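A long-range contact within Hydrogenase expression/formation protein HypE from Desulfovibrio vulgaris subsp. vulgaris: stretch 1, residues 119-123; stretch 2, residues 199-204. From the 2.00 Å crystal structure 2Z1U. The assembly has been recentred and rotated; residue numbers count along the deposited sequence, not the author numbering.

Stretch 1 119-123: REAGV
Stretch 2 (199-204) ASLNRV

This contact joins the end of one helix to the start of another; the touching residues are at least 79 positions apart in sequence. It is small, burying 198 Å² in total.

Backbone conformation comes first. Arg 119 and Glu 120 are helical, with phi/psi of -58/-47° and -65/-36°. Ala 121 follows at -78/-9°. Gly 122 leaves helical geometry with positive phi, 73/35°, in a Schellman motif. Its N donates to Arg 119 O at 3.1 Å. Val 123 is extended at -125/152°, with chi1 at 121°, between wells. In the second stretch, Ala 199 (-161/150°) and Ser 200 (-81/131°) are extended. Leu 201 is at the N-cap position, at -112/8°, with rotamer m, t. Asn 202, Arg 203 and Val 204 begin the helix, at -58/-39°, -69/-44° and -60/-44°. Val 204 has chi1 t. In register, Ala 121 and Ser 200 are nearest, with CA atoms 6.2 Å apart.

The polar contacts run from side chains of the second stretch to carbonyls of the first. Near a helix C-terminus, carbonyl groups lack amide partners in a following turn and can accept such bonds. Asn 202 ND2 donates to Ala 121 O at 2.8 Å, with an N-H...O angle of 139°. Its CA-to-CB bond points toward the first stretch; chi1 is p and chi2 is -47°. The CA-to-CB bond of Arg 203 also points toward it. Its side chain is long and mostly extended, m, t, t, with chi4 at -95°. Arg 203 NH2 donates to Glu 120 O at 2.9 Å and 145°. Arg 203 NE makes a weak bond to the same Glu 120 O, at 3.4 Å and 132°. This oxygen lies at the edge of the guanidinium, near its plane, where both NE and NH2 can reach it.

The remaining contacts are packing. Ala 121 is buried and has the largest area covered by the opposing stretch, 64 Å². Ala 121 CB lies 3.5 Å from Ser 200 OG and 4.0 Å from Asn 202 OD1. The CA-to-CB bond of Ser 200 points toward the first stretch, with chi1 at -93°, between wells. Arg 203 NH2 passes 3.7 Å from Gly 122 N. Gly 122 has no side chain; an ideal CB there would sit a tight 3.2 Å from Arg 203 NH2. Positive phi by itself also favours glycine.

The Glu 120 side chain, m, t with chi3 at -15°, comes no nearer to the second stretch than Glu 120 CB to Arg 203 NH2, 6.1 Å. The CA-to-CB bond of Arg 119 points away, with chi1 m, chi2 t, chi3 -131° and chi4 117°.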

ATOM      1  N   ARG A 119       5.004   6.097 -16.592  1.00 53.45           N
ATOM      2  CA  ARG A 119       5.112   6.015 -18.058  1.00 54.96           C
ATOM      3  C   ARG A 119       6.496   5.577 -18.489  1.00 55.25           C
ATOM      4  O   ARG A 119       6.625   4.703 -19.344  1.00 56.06           O
ATOM      5  CB  ARG A 119       4.803   7.351 -18.739  1.00 54.86           C
ATOM      6  CG  ARG A 119       3.355   7.687 -18.787  1.00 56.35           C
ATOM      7  CD  ARG A 119       3.114   9.018 -19.504  1.00 59.42           C
ATOM      8  NE  ARG A 119       2.243   9.793 -18.634  1.00 61.84           N
ATOM      9  CZ  ARG A 119       2.564  10.946 -18.060  1.00 61.29           C
ATOM     10  NH1 ARG A 119       3.726  11.534 -18.315  1.00 57.80           N
ATOM     11  NH2 ARG A 119       1.686  11.526 -17.249  1.00 62.33           N
ATOM     12  N   GLU A 120       7.515   6.200 -17.902  1.00 55.16           N
ATOM     13  CA  GLU A 120       8.913   5.914 -18.238  1.00 56.31           C
ATOM     14  C   GLU A 120       9.307   4.497 -17.862  1.00 55.26           C
ATOM     15  O   GLU A 120      10.070   3.857 -18.581  1.00 55.48           O
ATOM     16  CB  GLU A 120       9.856   6.939 -17.582  1.00 56.05           C
ATOM     17  CG  GLU A 120       9.589   8.362 -18.131  1.00 59.52           C
ATOM     18  CD  GLU A 120      10.658   9.391 -17.782  1.00 59.69           C
ATOM     19  OE1 GLU A 120      11.488   9.119 -16.882  1.00 67.17           O
ATOM     20  OE2 GLU A 120      10.654  10.479 -18.419  1.00 63.56           O
ATOM     21  N   ALA A 121       8.770   4.010 -16.741  1.00 53.98           N
ATOM     22  CA  ALA A 121       8.983   2.632 -16.322  1.00 53.40           C
ATOM     23  C   ALA A 121       8.133   1.590 -17.065  1.00 53.35           C
ATOM     24  O   ALA A 121       8.348   0.388 -16.889  1.00 53.63           O
ATOM     25  CB  ALA A 121       8.821   2.493 -14.779  1.00 52.47           C
ATOM     26  N   GLY A 122       7.165   2.031 -17.874  1.00 52.81           N
ATOM     27  CA  GLY A 122       6.304   1.096 -18.607  1.00 53.19           C
ATOM     28  C   GLY A 122       5.298   0.402 -17.698  1.00 53.41           C
ATOM     29  O   GLY A 122       4.939  -0.754 -17.910  1.00 53.86           O
ATOM     30  N   VAL A 123       4.836   1.146 -16.701  1.00 52.95           N
ATOM     31  CA  VAL A 123       4.009   0.659 -15.627  1.00 52.92           C
ATOM     32  C   VAL A 123       2.722   1.526 -15.566  1.00 52.44           C
ATOM     33  O   VAL A 123       2.729   2.685 -15.974  1.00 51.23           O
ATOM     34  CB  VAL A 123       4.915   0.682 -14.329  1.00 53.64           C
ATOM     35  CG1 VAL A 123       4.384   1.548 -13.213  1.00 53.34           C
ATOM     36  CG2 VAL A 123       5.339  -0.719 -13.901  1.00 54.04           C
ATOM     37  N   ALA A 199      15.612   6.656  -9.708  1.00 50.36           N
ATOM     38  CA  ALA A 199      15.473   6.176 -11.077  1.00 49.18           C
ATOM     39  C   ALA A 199      14.989   4.747 -11.059  1.00 48.88           C
ATOM     40  O   ALA A 199      15.298   3.981 -10.153  1.00 47.44           O
ATOM     41  CB  ALA A 199      16.832   6.275 -11.852  1.00 48.90           C
ATOM     42  N   SER A 200      14.261   4.398 -12.100  1.00 47.60           N
ATOM     43  CA  SER A 200      13.722   3.064 -12.319  1.00 49.33           C
ATOM     44  C   SER A 200      14.759   2.128 -12.913  1.00 48.74           C
ATOM     45  O   SER A 200      15.392   2.458 -13.903  1.00 49.77           O
ATOM     46  CB  SER A 200      12.518   3.172 -13.299  1.00 49.19           C
ATOM     47  OG  SER A 200      11.351   3.303 -12.526  1.00 54.27           O
ATOM     48  N   LEU A 201      14.889   0.943 -12.325  1.00 49.29           N
ATOM     49  CA  LEU A 201      15.912  -0.035 -12.716  1.00 48.25           C
ATOM     50  C   LEU A 201      15.343  -1.290 -13.364  1.00 47.92           C
ATOM     51  O   LEU A 201      16.074  -2.235 -13.630  1.00 47.58           O
ATOM     52  CB  LEU A 201      16.747  -0.438 -11.476  1.00 48.03           C
ATOM     53  CG  LEU A 201      17.485   0.678 -10.720  1.00 46.02           C
ATOM     54  CD1 LEU A 201      18.175   0.093  -9.478  1.00 47.73           C
ATOM     55  CD2 LEU A 201      18.467   1.387 -11.636  1.00 46.96           C
ATOM     56  N   ASN A 202      14.044  -1.294 -13.639  1.00 48.91           N
ATOM     57  CA  ASN A 202      13.395  -2.477 -14.224  1.00 49.05           C
ATOM     58  C   ASN A 202      13.976  -2.935 -15.563  1.00 48.61           C
ATOM     59  O   ASN A 202      14.070  -4.142 -15.828  1.00 48.38           O
ATOM     60  CB  ASN A 202      11.858  -2.321 -14.296  1.00 48.68           C
ATOM     61  CG  ASN A 202      11.417  -1.097 -15.079  1.00 50.62           C
ATOM     62  OD1 ASN A 202      11.931  -0.003 -14.890  1.00 52.94           O
ATOM     63  ND2 ASN A 202      10.437  -1.277 -15.944  1.00 52.47           N
ATOM     64  N   ARG A 203      14.335  -1.977 -16.416  1.00 49.12           N
ATOM     65  CA  ARG A 203      14.875  -2.296 -17.742  1.00 49.27           C
ATOM     66  C   ARG A 203      16.283  -2.932 -17.657  1.00 48.77           C
ATOM     67  O   ARG A 203      16.554  -3.914 -18.346  1.00 48.26           O
ATOM     68  CB  ARG A 203      14.842  -1.067 -18.656  1.00 48.93           C
ATOM     69  CG  ARG A 203      13.385  -0.605 -18.953  1.00 50.17           C
ATOM     70  CD  ARG A 203      13.317   0.696 -19.728  1.00 52.50           C
ATOM     71  NE  ARG A 203      11.947   1.236 -19.673  1.00 62.22           N
ATOM     72  CZ  ARG A 203      11.002   1.042 -20.593  1.00 65.81           C
ATOM     73  NH1 ARG A 203      11.253   0.341 -21.697  1.00 69.14           N
ATOM     74  NH2 ARG A 203       9.795   1.577 -20.428  1.00 68.45           N
ATOM     75  N   VAL A 204      17.166  -2.391 -16.817  1.00 48.63           N
ATOM     76  CA  VAL A 204      18.478  -3.044 -16.588  1.00 49.74           C
ATOM     77  C   VAL A 204      18.297  -4.462 -16.032  1.00 48.83           C
ATOM     78  O   VAL A 204      18.980  -5.379 -16.472  1.00 48.63           O
ATOM     79  CB  VAL A 204      19.427  -2.250 -15.622  1.00 50.88           C
ATOM     80  CG1 VAL A 204      20.913  -2.641 -15.872  1.00 52.21           C
ATOM     81  CG2 VAL A 204      19.299  -0.790 -15.861  1.00 53.77           C
TER